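Local atomic coordinates of putative phenazine biosynthesis PhzC/PhzF protein (Clostridium difficile, PDB entry 4DUN), a protein that belongs to the PhzF family and probably acts as an isomerase, with a suggested role in phenazine biosynthesis. Residues D146-L151 with I177-G182; T185-R190 with S205-L210; N209-W214 with V245-E250; M223-L228 with I235-L240. All blocks are in the same frame, centred on the assembly; numbering follows the deposited sequence. Where two conformers were deposited one is given.

How the contacts relate
All four contacts lie close together in the half of the chain that holds helix 207-218. Contact 1 comes first along the sequence and is followed by contact 2. Contact 3 begins on the helix residues where contact 2 ends, sharing Asn209 and Leu210, and contact 4 falls between the two segments of contact 3. The centres of contacts 2, 3 and 4 are only about 5 to 6 Å apart, whereas contact 1 lies about 8 Å from contact 2 and about 14 Å from the other two. Contacts 1 and 4 pair strands, and contacts 2 and 3 set helix 207-218 against strands. Together they describe a helix packed within curved strands, as in the diaminopimelate epimerase-like fold.

Contact 1 (D146-L151 with I177-G182); sequences DLILLL and IITAQG
Ile148 and Ile177 stand side by side and point the same way, as residues matched across two parallel strands must. In both, CG1 is anti to the carbonyl carbon, and Ile148 CG1 lies 3.9 Å from Ile177 CD1. Ile177 also crosses Asp146 obliquely, its CD1 3.6 Å from Asp146 CB, while the carboxylate bonds through OD1 to Tyr191 OH. On the same face Thr179 offers its methyl to Ile148, CG2 to CG2 at 3.9 Å. Its OG1, anti to the backbone N, turns instead to Val188 O and Trp214 NE1, so a buried hydroxyl is satisfied. On the other face Ile178 holds CG1 in the crowded position (chi1 60°). CG2, anti to the carbonyl carbon, then lies 4.0 Å from Leu149 CD1; Leu151 crosses Ile178 obliquely, its CD1 4.0 Å from Ile178 CB. Beta-branched Ile177, Ile178 and Thr179 suit their extended strand. Four backbone bonds set the register, among them Leu149 N to Ile177 O at 2.7 Å. Strand 140-143 flanks 147-150, and strand 187-193 flanks 176-181, both antiparallel. Helix 207-218 packs on the Leu150 and Thr179 face, and helix 154-159 on the Leu151 and Ile178 face.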
loop_
_atom_site.group_PDB
_atom_site.type_symbol
_atom_site.label_atom_id
_atom_site.label_comp_id
_atom_site.label_asym_id
_atom_site.label_seq_id
_atom_site.Cartn_x
_atom_site.Cartn_y
_atom_site.Cartn_z
ATOM N N ASP A 146 -21.730 13.555 5.097
ATOM C CA ASP A 146 -21.042 12.972 6.246
ATOM C C ASP A 146 -21.714 13.376 7.557
ATOM O O ASP A 146 -22.442 14.381 7.619
ATOM C CB ASP A 146 -19.577 13.451 6.269
ATOM C CG ASP A 146 -18.821 13.223 4.973
ATOM O OD1 ASP A 146 -18.729 12.056 4.539
ATOM O OD2 ASP A 146 -18.352 14.215 4.382
ATOM N N LEU A 147 -21.447 12.597 8.614
ATOM C CA LEU A 147 -21.920 12.910 9.962
ATOM C C LEU A 147 -20.857 13.768 10.627
ATOM O O LEU A 147 -19.664 13.443 10.548
ATOM C CB LEU A 147 -22.182 11.633 10.777
ATOM C CG LEU A 147 -22.672 11.820 12.212
ATOM C CD1 LEU A 147 -24.077 12.446 12.250
ATOM C CD2 LEU A 147 -22.711 10.462 12.947
ATOM N N ILE A 148 -21.268 14.890 11.228
ATOM C CA ILE A 148 -20.314 15.811 11.843
ATOM C C ILE A 148 -20.535 15.824 13.347
ATOM O O ILE A 148 -21.626 16.178 13.807
ATOM C CB ILE A 148 -20.426 17.224 11.220
ATOM C CG1 ILE A 148 -20.203 17.150 9.680
ATOM C CG2 ILE A 148 -19.426 18.201 11.886
ATOM C CD1 ILE A 148 -20.813 18.254 8.910
ATOM N N LEU A 149 -19.483 15.471 14.096
ATOM C CA LEU A 149 -19.518 15.433 15.561
ATOM C C LEU A 149 -18.652 16.523 16.125
ATOM O O LEU A 149 -17.426 16.513 15.948
ATOM C CB LEU A 149 -19.065 14.052 16.104
ATOM C CG LEU A 149 -19.751 12.795 15.489
ATOM C CD1 LEU A 149 -19.121 11.504 16.015
ATOM C CD2 LEU A 149 -21.263 12.807 15.720
ATOM N N LEU A 150 -19.293 17.498 16.768
ATOM C CA LEU A 150 -18.564 18.588 17.396
ATOM C C LEU A 150 -18.071 18.131 18.758
ATOM O O LEU A 150 -18.879 17.835 19.642
ATOM C CB LEU A 150 -19.427 19.871 17.500
ATOM C CG LEU A 150 -18.790 21.024 18.296
ATOM C CD1 LEU A 150 -17.637 21.682 17.513
ATOM C CD2 LEU A 150 -19.817 22.043 18.714
ATOM N N LEU A 151 -16.741 18.085 18.939
ATOM C CA LEU A 151 -16.164 17.708 20.229
ATOM C C LEU A 151 -15.793 18.972 21.008
ATOM O O LEU A 151 -15.820 20.058 20.442
ATOM C CB LEU A 151 -14.976 16.752 20.061
ATOM C CG LEU A 151 -15.240 15.436 19.276
ATOM C CD1 LEU A 151 -14.031 14.493 19.369
ATOM C CD2 LEU A 151 -16.496 14.689 19.779
ATOM N N ILE A 177 -17.057 12.569 10.629
ATOM C CA ILE A 177 -16.169 13.685 10.913
ATOM C C ILE A 177 -16.247 14.047 12.398
ATOM O O ILE A 177 -17.350 14.170 12.947
ATOM C CB ILE A 177 -16.556 14.925 10.039
ATOM C CG1 ILE A 177 -16.463 14.644 8.513
ATOM C CG2 ILE A 177 -15.748 16.193 10.432
ATOM C CD1 ILE A 177 -17.181 15.698 7.680
ATOM N N ILE A 178 -15.087 14.268 13.029
ATOM C CA ILE A 178 -15.024 14.809 14.376
ATOM C C ILE A 178 -14.332 16.171 14.229
ATOM O O ILE A 178 -13.410 16.298 13.428
ATOM C CB ILE A 178 -14.384 13.872 15.434
ATOM C CG1 ILE A 178 -12.919 13.514 15.076
ATOM C CG2 ILE A 178 -15.254 12.626 15.671
ATOM C CD1 ILE A 178 -12.146 12.761 16.198
ATOM N N THR A 179 -14.834 17.212 14.900
ATOM C CA THR A 179 -14.255 18.549 14.714
ATOM C C THR A 179 -14.255 19.326 16.027
ATOM O O THR A 179 -15.067 19.044 16.902
ATOM C CB THR A 179 -15.031 19.314 13.587
ATOM O OG1 THR A 179 -14.353 20.525 13.270
ATOM C CG2 THR A 179 -16.480 19.635 13.968
ATOM N N ALA A 180 -13.340 20.307 16.159
ATOM C CA ALA A 180 -13.272 21.195 17.336
ATOM C C ALA A 180 -12.473 22.426 16.975
ATOM O O ALA A 180 -11.865 22.452 15.901
ATOM C CB ALA A 180 -12.615 20.471 18.518
ATOM N N GLN A 181 -12.472 23.453 17.842
ATOM C CA GLN A 181 -11.618 24.624 17.600
ATOM C C GLN A 181 -10.150 24.189 17.723
ATOM O O GLN A 181 -9.848 23.299 18.522
ATOM C CB GLN A 181 -11.913 25.737 18.611
ATOM C CG GLN A 181 -12.955 26.720 18.150
ATOM C CD GLN A 181 -13.069 27.866 19.116
ATOM O OE1 GLN A 181 -12.269 28.808 19.097
ATOM N NE2 GLN A 181 -14.066 27.805 19.975
ATOM N N GLY A 182 -9.255 24.804 16.959
ATOM C CA GLY A 182 -7.840 24.432 17.023
ATOM C C GLY A 182 -7.015 25.223 18.023
ATOM O O GLY A 182 -7.386 26.339 18.408
HETATM O O HOH W 1 -14.263 23.042 20.198
#

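Contact 2 (T185-R190 with S205-L210); sequences TDFVSR and SSHCNL. With SO4 (sulfate ion), chain B.
Phe187, Leu210 and His207 make the dense half of this contact, with no direct hydrogen bond between strand and helix. Phe187 holds CG between its backbone N and carbonyl carbon (chi1 63°), which directs the ring from the strand at the helix. Its CE2 corner does most of the touching: it lies 3.6 Å from Leu210 CB and 3.7 Å from His207 CD2. The two rings meet rim to rim, with planes at 31° and neither over the face of the other, while Leu210 O sits over one Phe187 face. Leu210 CD1 lies over a face of the imidazole, offset toward its rim, and reaches 3.5 Å from Ser189 OG. Trp214 stacks with Phe187 as well, so a large flat hydrocarbon residue suits this place.

Beyond Leu210 the packing loosens and water takes over. Small Ser189 leaves its hydroxyl between two waters: one, 2.6 Å from Ser189 OG, also binds His207 NE2, and the other links Ser189 OG to Ser206 OG. The other imidazole nitrogen, ND1, bonds to Thr203 O, so the ring is held through both its nitrogens. Farther out, Ser205 grips a sulfate, probably from the crystallisation liquor, with N 2.8 Å and OG 2.7 Å from sulfate O3; Gly73 N and Gly204 N bind the same ion. Gly204 N and Ser205 N precede helix 207-218 and Gly73 N begins helix 73-87, so the ion probably feels the positive ends of both helix dipoles. A helix lying within curved strands, as here, is the domain plan of the diaminopimelate epimerase-like fold, to which PhzF proteins belong.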
loop_
_atom_site.group_PDB
_atom_site.type_symbol
_atom_site.label_atom_id
_atom_site.label_comp_id
_atom_site.label_asym_id
_atom_site.label_seq_id
_atom_site.Cartn_x
_atom_site.Cartn_y
_atom_site.Cartn_z
ATOM N N THR A 185 -4.527 26.434 14.985
ATOM C CA THR A 185 -5.342 26.718 13.794
ATOM C C THR A 185 -6.736 27.162 14.213
ATOM O O THR A 185 -7.071 27.063 15.393
ATOM C CB THR A 185 -5.415 25.454 12.901
ATOM O OG1 THR A 185 -6.038 24.389 13.628
ATOM C CG2 THR A 185 -4.045 25.013 12.368
ATOM N N ASP A 186 -7.556 27.644 13.263
ATOM C CA ASP A 186 -8.921 28.064 13.587
ATOM C C ASP A 186 -9.765 26.885 14.024
ATOM O O ASP A 186 -10.504 26.991 15.009
ATOM C CB ASP A 186 -9.578 28.791 12.402
ATOM C CG ASP A 186 -8.905 30.105 12.149
ATOM O OD1 ASP A 186 -9.141 31.050 12.933
ATOM O OD2 ASP A 186 -8.084 30.173 11.217
ATOM N N PHE A 187 -9.663 25.755 13.288
ATOM C CA PHE A 187 -10.403 24.552 13.616
ATOM C C PHE A 187 -9.642 23.341 13.166
ATOM O O PHE A 187 -8.704 23.448 12.367
ATOM C CB PHE A 187 -11.836 24.561 13.043
ATOM C CG PHE A 187 -11.979 24.596 11.540
ATOM C CD1 PHE A 187 -12.082 25.805 10.864
ATOM C CD2 PHE A 187 -12.077 23.413 10.808
ATOM C CE1 PHE A 187 -12.306 25.837 9.488
ATOM C CE2 PHE A 187 -12.302 23.439 9.431
ATOM C CZ PHE A 187 -12.402 24.653 8.776
ATOM N N VAL A 188 -10.040 22.175 13.700
ATOM C CA VAL A 188 -9.400 20.910 13.392
ATOM C C VAL A 188 -10.451 19.882 13.109
ATOM O O VAL A 188 -11.597 20.033 13.549
ATOM C CB VAL A 188 -8.445 20.421 14.532
ATOM C CG1 VAL A 188 -7.274 21.379 14.745
ATOM C CG2 VAL A 188 -9.201 20.172 15.851
ATOM N N SER A 189 -10.061 18.809 12.433
ATOM C CA SER A 189 -10.968 17.679 12.176
ATOM C C SER A 189 -10.176 16.416 11.882
ATOM O O SER A 189 -8.968 16.462 11.680
ATOM C CB SER A 189 -11.944 17.964 11.032
ATOM O OG SER A 189 -11.286 17.957 9.769
ATOM N N ARG A 190 -10.858 15.294 11.974
ATOM C CA ARG A 190 -10.400 13.973 11.575
ATOM C C ARG A 190 -11.571 13.345 10.830
ATOM O O ARG A 190 -12.732 13.580 11.190
ATOM C CB ARG A 190 -9.914 13.118 12.744
ATOM C CG ARG A 190 -8.576 13.608 13.319
ATOM C CD ARG A 190 -8.262 12.911 14.609
ATOM N NE ARG A 190 -7.908 11.513 14.386
ATOM C CZ ARG A 190 -7.876 10.584 15.332
ATOM N NH1 ARG A 190 -8.185 10.895 16.595
ATOM N NH2 ARG A 190 -7.537 9.339 15.032
ATOM N N SER A 205 -13.281 17.705 0.669
ATOM C CA SER A 205 -14.751 17.853 0.567
ATOM C C SER A 205 -15.481 18.027 1.916
ATOM O O SER A 205 -16.538 18.660 1.936
ATOM C CB SER A 205 -15.375 16.705 -0.216
ATOM O OG SER A 205 -15.089 15.441 0.355
ATOM N N SER A 206 -14.928 17.513 3.030
ATOM C CA SER A 206 -15.504 17.762 4.364
ATOM C C SER A 206 -15.505 19.283 4.663
ATOM O O SER A 206 -16.375 19.779 5.383
ATOM C CB SER A 206 -14.683 17.034 5.423
ATOM O OG SER A 206 -13.331 17.470 5.357
ATOM N N HIS A 207 -14.547 20.025 4.061
ATOM C CA HIS A 207 -14.432 21.464 4.283
ATOM C C HIS A 207 -15.581 22.235 3.592
ATOM O O HIS A 207 -15.832 23.380 3.967
ATOM C CB HIS A 207 -13.022 21.984 3.939
ATOM C CG HIS A 207 -12.012 21.457 4.922
ATOM N ND1 HIS A 207 -11.507 20.180 4.810
ATOM C CD2 HIS A 207 -11.576 21.995 6.091
ATOM C CE1 HIS A 207 -10.741 19.995 5.879
ATOM N NE2 HIS A 207 -10.729 21.072 6.662
ATOM N N CYS A 208 -16.374 21.574 2.705
ATOM C CA CYS A 208 -17.617 22.167 2.172
ATOM C C CYS A 208 -18.591 22.467 3.309
ATOM O O CYS A 208 -19.349 23.425 3.220
ATOM C CB CYS A 208 -18.262 21.240 1.152
ATOM S SG CYS A 208 -17.280 21.047 -0.341
ATOM N N ASN A 209 -18.593 21.616 4.350
ATOM C CA ASN A 209 -19.424 21.784 5.540
ATOM C C ASN A 209 -18.692 22.518 6.641
ATOM O O ASN A 209 -19.298 23.331 7.329
ATOM C CB ASN A 209 -19.859 20.433 6.121
ATOM C CG ASN A 209 -20.484 19.436 5.180
ATOM O OD1 ASN A 209 -20.172 18.251 5.252
ATOM N ND2 ASN A 209 -21.442 19.854 4.351
ATOM N N LEU A 210 -17.418 22.157 6.886
ATOM C CA LEU A 210 -16.676 22.694 8.023
ATOM C C LEU A 210 -16.434 24.180 7.896
ATOM O O LEU A 210 -16.531 24.886 8.904
ATOM C CB LEU A 210 -15.341 21.941 8.241
ATOM C CG LEU A 210 -15.468 20.465 8.665
ATOM C CD1 LEU A 210 -14.099 19.776 8.636
ATOM C CD2 LEU A 210 -16.141 20.313 10.075
HETATM S S SO4 B . -11.738 15.460 -1.441
HETATM O O1 SO4 B . -11.872 14.323 -2.338
HETATM O O2 SO4 B . -12.229 16.708 -2.066
HETATM O O3 SO4 B . -12.519 15.169 -0.278
HETATM O O4 SO4 B . -10.332 15.642 -1.117
HETATM O O HOH W 2 -10.213 20.352 9.436
HETATM O O HOH W 3 -11.893 16.553 7.375
#

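Contact 3 (N209-W214 with V245-E250); sequences NLIPYW and VKISGE
Asn209 opens this turn of helix by giving its carbonyl O to Tyr213 N at 3.2 Å, while its CB points away from the strand and ND2 bonds to Ile119 O. Leu210 contributes through its backbone, its O accepting from Trp214 N at 2.9 Å.

Ile211 carries the contact. Its CB points at strand 245-249, and the two branches divide the work. CG2, anti to the backbone N, meets Val245 CG1 tip to tip at 3.7 Å. CD1, at the end of the extended CG1 arm (chi2 169°), slips past Val245 CB and crosses obliquely to Ile247 CG1, also at 3.7 Å. Ile247 CD1, with chi2 at 133° off the staggered position, also lies near this methyl. A branched residue with one long arm is well suited here, because it can touch two residues spaced along the same face of a strand.

Pro212 adds only a light touch, CD to Val245 CG1 at 4.4 Å. Lacking an N-H, it makes no bond to the turn before, and the helix kinks there. Tyr213 and Trp214 take no part in the contact with the strand and pack on each other: Tyr213 CE2 lies 3.7 Å above the centre of the indole, while Trp214 CD1 sits in plane at the edge of the phenol ring.

The axes of helix segment 209-214 and strand 245-249 cross at 118° and approach to 9.4 Å. Strand 244-259 lies between strands 111-117 and 233-239, and Ile211 also packs on Cys237 and Val239 of the latter, while Tyr213 and Trp214 pack on Leu150 of strand 147-150.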
loop_
_atom_site.group_PDB
_atom_site.type_symbol
_atom_site.label_atom_id
_atom_site.label_comp_id
_atom_site.label_asym_id
_atom_site.label_seq_id
_atom_site.Cartn_x
_atom_site.Cartn_y
_atom_site.Cartn_z
ATOM N N ASN A 209 -18.593 21.616 4.350
ATOM C CA ASN A 209 -19.424 21.784 5.540
ATOM C C ASN A 209 -18.692 22.518 6.641
ATOM O O ASN A 209 -19.298 23.331 7.329
ATOM C CB ASN A 209 -19.859 20.433 6.121
ATOM C CG ASN A 209 -20.484 19.436 5.180
ATOM O OD1 ASN A 209 -20.172 18.251 5.252
ATOM N ND2 ASN A 209 -21.442 19.854 4.351
ATOM N N LEU A 210 -17.418 22.157 6.886
ATOM C CA LEU A 210 -16.676 22.694 8.023
ATOM C C LEU A 210 -16.434 24.180 7.896
ATOM O O LEU A 210 -16.531 24.886 8.904
ATOM C CB LEU A 210 -15.341 21.941 8.241
ATOM C CG LEU A 210 -15.468 20.465 8.665
ATOM C CD1 LEU A 210 -14.099 19.776 8.636
ATOM C CD2 LEU A 210 -16.141 20.313 10.075
ATOM N N ILE A 211 -16.175 24.671 6.667
ATOM C CA ILE A 211 -15.905 26.099 6.436
ATOM C C ILE A 211 -17.154 26.947 6.794
ATOM O O ILE A 211 -16.993 27.813 7.657
ATOM C CB ILE A 211 -15.369 26.401 5.024
ATOM C CG1 ILE A 211 -13.940 25.778 4.842
ATOM C CG2 ILE A 211 -15.384 27.911 4.739
ATOM C CD1 ILE A 211 -13.432 25.798 3.379
ATOM N N PRO A 212 -18.380 26.753 6.211
ATOM C CA PRO A 212 -19.515 27.606 6.626
ATOM C C PRO A 212 -19.817 27.452 8.110
ATOM O O PRO A 212 -20.142 28.442 8.766
ATOM C CB PRO A 212 -20.691 27.111 5.763
ATOM C CG PRO A 212 -20.283 25.732 5.301
ATOM C CD PRO A 212 -18.785 25.812 5.145
ATOM N N TYR A 213 -19.689 26.241 8.643
ATOM C CA TYR A 213 -19.957 26.053 10.062
ATOM C C TYR A 213 -19.018 26.814 11.001
ATOM O O TYR A 213 -19.478 27.516 11.885
ATOM C CB TYR A 213 -19.947 24.572 10.447
ATOM C CG TYR A 213 -20.068 24.408 11.937
ATOM C CD1 TYR A 213 -21.300 24.480 12.562
ATOM C CD2 TYR A 213 -18.948 24.253 12.725
ATOM C CE1 TYR A 213 -21.411 24.368 13.938
ATOM C CE2 TYR A 213 -19.043 24.142 14.087
ATOM C CZ TYR A 213 -20.275 24.198 14.698
ATOM O OH TYR A 213 -20.351 24.091 16.070
ATOM N N TRP A 214 -17.711 26.732 10.770
ATOM C CA TRP A 214 -16.757 27.452 11.610
ATOM C C TRP A 214 -16.705 28.937 11.264
ATOM O O TRP A 214 -16.455 29.753 12.160
ATOM C CB TRP A 214 -15.375 26.796 11.557
ATOM C CG TRP A 214 -15.324 25.502 12.321
ATOM C CD1 TRP A 214 -15.243 24.241 11.803
ATOM C CD2 TRP A 214 -15.407 25.346 13.747
ATOM N NE1 TRP A 214 -15.199 23.314 12.820
ATOM C CE2 TRP A 214 -15.339 23.962 14.021
ATOM C CE3 TRP A 214 -15.529 26.247 14.821
ATOM C CZ2 TRP A 214 -15.391 23.455 15.321
ATOM C CZ3 TRP A 214 -15.591 25.739 16.108
ATOM C CH2 TRP A 214 -15.490 24.363 16.353
ATOM N N VAL A 245 -16.786 27.975 -1.550
ATOM C CA VAL A 245 -15.659 28.032 -0.638
ATOM C C VAL A 245 -14.389 27.714 -1.414
ATOM O O VAL A 245 -14.429 26.964 -2.398
ATOM C CB VAL A 245 -15.820 27.102 0.612
ATOM C CG1 VAL A 245 -17.020 27.505 1.490
ATOM C CG2 VAL A 245 -15.914 25.632 0.215
ATOM N N LYS A 246 -13.258 28.281 -0.976
ATOM C CA LYS A 246 -11.975 27.966 -1.569
ATOM C C LYS A 246 -11.200 27.092 -0.578
ATOM O O LYS A 246 -11.115 27.422 0.615
ATOM C CB LYS A 246 -11.186 29.240 -1.924
ATOM C CG LYS A 246 -9.937 28.946 -2.759
ATOM C CD LYS A 246 -9.007 30.166 -2.872
ATOM C CE LYS A 246 -9.478 31.219 -3.840
ATOM N NZ LYS A 246 -8.504 32.342 -3.919
ATOM N N ILE A 247 -10.694 25.959 -1.070
ATOM C CA ILE A 247 -9.887 24.998 -0.321
ATOM C C ILE A 247 -8.527 24.979 -1.005
ATOM O O ILE A 247 -8.461 24.764 -2.220
ATOM C CB ILE A 247 -10.629 23.631 -0.287
ATOM C CG1 ILE A 247 -11.734 23.727 0.800
ATOM C CG2 ILE A 247 -9.689 22.429 -0.004
ATOM C CD1 ILE A 247 -13.060 23.230 0.394
ATOM N N SER A 248 -7.448 25.259 -0.235
ATOM C CA SER A 248 -6.110 25.301 -0.818
ATOM C C SER A 248 -5.133 24.488 -0.018
ATOM O O SER A 248 -5.250 24.390 1.211
ATOM C CB SER A 248 -5.592 26.738 -0.921
ATOM O OG SER A 248 -6.516 27.615 -1.542
ATOM N N GLY A 249 -4.129 23.971 -0.710
ATOM C CA GLY A 249 -3.065 23.229 -0.062
ATOM C C GLY A 249 -1.769 23.232 -0.836
ATOM O O GLY A 249 -1.747 23.512 -2.044
ATOM N N GLU A 250 -0.690 22.921 -0.120
ATOM C CA GLU A 250 0.640 22.769 -0.678
ATOM C C GLU A 250 0.794 21.307 -1.092
ATOM O O GLU A 250 0.002 20.459 -0.666
ATOM C CB GLU A 250 1.708 23.136 0.374
ATOM C CG GLU A 250 1.675 24.577 0.863
ATOM C CD GLU A 250 2.640 24.834 2.006
ATOM O OE1 GLU A 250 3.757 24.262 2.001
ATOM O OE2 GLU A 250 2.267 25.599 2.925
#

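Contact 4 (M223-L228 with I235-L240); sequences MVAAQL and IQCEVL
Strands 222-227 and 233-239 form a beta hairpin, and the paired parts are Met223 to Ala225 with Ile235 to Cys237. Backbone hydrogen bonds come in two reciprocal couples. Met223 N reaches Cys237 O at 2.9 Å along an almost straight N-H line (176°), though it lies above the carbonyl plane; the return bond from Cys237 N to Met223 O stays in plane. Ala225 and Ile235 repeat the pattern, Ala225 N in the carbonyl plane of Ile235 and Ile235 N above the carbonyl plane of Ala225. Val224 and Gln236, between them, are a non-hydrogen-bonded pair.

Polar side chains lie on the more exposed face and at the strand end. On that face Gln236, bent at chi2 (-56°), lies alongside Val224, and the amide ends 3.6 Å from Val224 CG2 at both OE1 and NE2. Gln227, extended from a CG anti to its backbone N, anchors the strand end by bonding OE1 to Thr203 N and NE2 to Asp200 O.

Apolar packing falls on the opposite face, that of Met223, Ala225, Ile235 and Cys237, which turns toward helix 207-218. Small residues suit it: Ala225 has His207 against its methyl, and Cys237 meets Ile211. Across the strands Met223 CB and Cys237 CB come to 4.3 Å. Ile235 bends its CD1 along the neighbouring strand to lie 3.7 Å from Ala225 O and 3.9 Å from Gln227 N. Cys237 SG, anti to its own carbonyl carbon, rests 4.0 Å from Ala225 CB.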
loop_
_atom_site.group_PDB
_atom_site.type_symbol
_atom_site.label_atom_id
_atom_site.label_comp_id
_atom_site.label_asym_id
_atom_site.label_seq_id
_atom_site.Cartn_x
_atom_site.Cartn_y
_atom_site.Cartn_z
ATOM N N MET A 223 -9.767 31.337 7.069
ATOM C CA MET A 223 -9.354 30.496 8.190
ATOM C C MET A 223 -8.322 29.484 7.777
ATOM O O MET A 223 -8.155 29.211 6.580
ATOM C CB MET A 223 -10.581 29.723 8.755
ATOM C CG MET A 223 -11.652 30.595 9.383
ATOM S SD MET A 223 -13.134 29.654 9.822
ATOM C CE MET A 223 -13.876 29.427 8.164
ATOM N N VAL A 224 -7.624 28.912 8.765
ATOM C CA VAL A 224 -6.697 27.815 8.535
ATOM C C VAL A 224 -7.232 26.635 9.349
ATOM O O VAL A 224 -7.683 26.810 10.487
ATOM C CB VAL A 224 -5.197 28.141 8.807
ATOM C CG1 VAL A 224 -4.902 28.325 10.299
ATOM C CG2 VAL A 224 -4.286 27.076 8.187
ATOM N N ALA A 225 -7.239 25.457 8.734
ATOM C CA ALA A 225 -7.716 24.222 9.354
ATOM C C ALA A 225 -6.624 23.180 9.330
ATOM O O ALA A 225 -5.780 23.169 8.428
ATOM C CB ALA A 225 -8.940 23.702 8.608
ATOM N N ALA A 226 -6.649 22.292 10.300
ATOM C CA ALA A 226 -5.726 21.161 10.325
ATOM C C ALA A 226 -6.547 19.896 10.341
ATOM O O ALA A 226 -7.639 19.865 10.916
ATOM C CB ALA A 226 -4.807 21.224 11.554
ATOM N N GLN A 227 -6.061 18.876 9.663
ATOM C CA GLN A 227 -6.657 17.547 9.708
ATOM C C GLN A 227 -5.675 16.739 10.528
ATOM O O GLN A 227 -4.525 16.582 10.112
ATOM C CB GLN A 227 -6.936 16.959 8.312
ATOM C CG GLN A 227 -7.779 15.684 8.449
ATOM C CD GLN A 227 -8.674 15.416 7.274
ATOM O OE1 GLN A 227 -9.202 16.338 6.631
ATOM N NE2 GLN A 227 -8.881 14.136 6.978
ATOM N N LEU A 228 -6.090 16.331 11.738
ATOM C CA LEU A 228 -5.203 15.719 12.718
ATOM C C LEU A 228 -5.096 14.195 12.582
ATOM O O LEU A 228 -5.209 13.447 13.559
ATOM C CB LEU A 228 -5.636 16.150 14.142
ATOM C CG LEU A 228 -5.580 17.665 14.418
ATOM C CD1 LEU A 228 -6.018 17.959 15.850
ATOM C CD2 LEU A 228 -4.160 18.267 14.139
ATOM N N ILE A 235 -5.056 22.906 5.649
ATOM C CA ILE A 235 -5.987 23.358 4.620
ATOM C C ILE A 235 -6.267 24.831 4.793
ATOM O O ILE A 235 -6.745 25.246 5.860
ATOM C CB ILE A 235 -7.333 22.557 4.654
ATOM C CG1 ILE A 235 -7.124 21.014 4.720
ATOM C CG2 ILE A 235 -8.224 22.962 3.460
ATOM C CD1 ILE A 235 -6.951 20.435 6.190
ATOM N N GLN A 236 -5.993 25.613 3.748
ATOM C CA GLN A 236 -6.314 27.046 3.718
ATOM C C GLN A 236 -7.761 27.131 3.270
ATOM O O GLN A 236 -8.126 26.503 2.261
ATOM C CB GLN A 236 -5.379 27.858 2.787
ATOM C CG GLN A 236 -3.880 27.705 3.054
ATOM C CD GLN A 236 -3.464 28.032 4.465
ATOM O OE1 GLN A 236 -3.960 28.976 5.099
ATOM N NE2 GLN A 236 -2.546 27.240 4.994
ATOM N N CYS A 237 -8.578 27.857 4.038
ATOM C CA CYS A 237 -10.029 27.950 3.883
ATOM C C CYS A 237 -10.473 29.361 3.679
ATOM O O CYS A 237 -10.034 30.252 4.413
ATOM C CB CYS A 237 -10.713 27.384 5.123
ATOM S SG CYS A 237 -10.360 25.641 5.436
ATOM N N GLU A 238 -11.399 29.578 2.737
ATOM C CA GLU A 238 -11.951 30.908 2.483
ATOM C C GLU A 238 -13.389 30.820 1.998
ATOM O O GLU A 238 -13.690 30.055 1.076
ATOM C CB GLU A 238 -11.089 31.694 1.482
ATOM C CG GLU A 238 -11.572 33.117 1.246
ATOM C CD GLU A 238 -10.755 33.989 0.312
ATOM O OE1 GLU A 238 -9.657 33.563 -0.109
ATOM O OE2 GLU A 238 -11.219 35.112 0.009
ATOM N N VAL A 239 -14.264 31.654 2.600
ATOM C CA VAL A 239 -15.681 31.774 2.244
ATOM C C VAL A 239 -15.694 32.747 1.070
ATOM O O VAL A 239 -15.201 33.881 1.210
ATOM C CB VAL A 239 -16.581 32.263 3.415
ATOM C CG1 VAL A 239 -18.033 32.429 2.968
ATOM C CG2 VAL A 239 -16.493 31.340 4.616
ATOM N N LEU A 240 -16.228 32.314 -0.075
ATOM C CA LEU A 240 -16.328 33.170 -1.259
ATOM C C LEU A 240 -17.782 33.715 -1.395
ATOM O O LEU A 240 -18.644 33.350 -0.603
ATOM C CB LEU A 240 -15.815 32.450 -2.522
ATOM C CG LEU A 240 -14.331 31.981 -2.470
ATOM C CD1 LEU A 240 -13.905 31.320 -3.775
ATOM C CD2 LEU A 240 -13.355 33.150 -2.158
#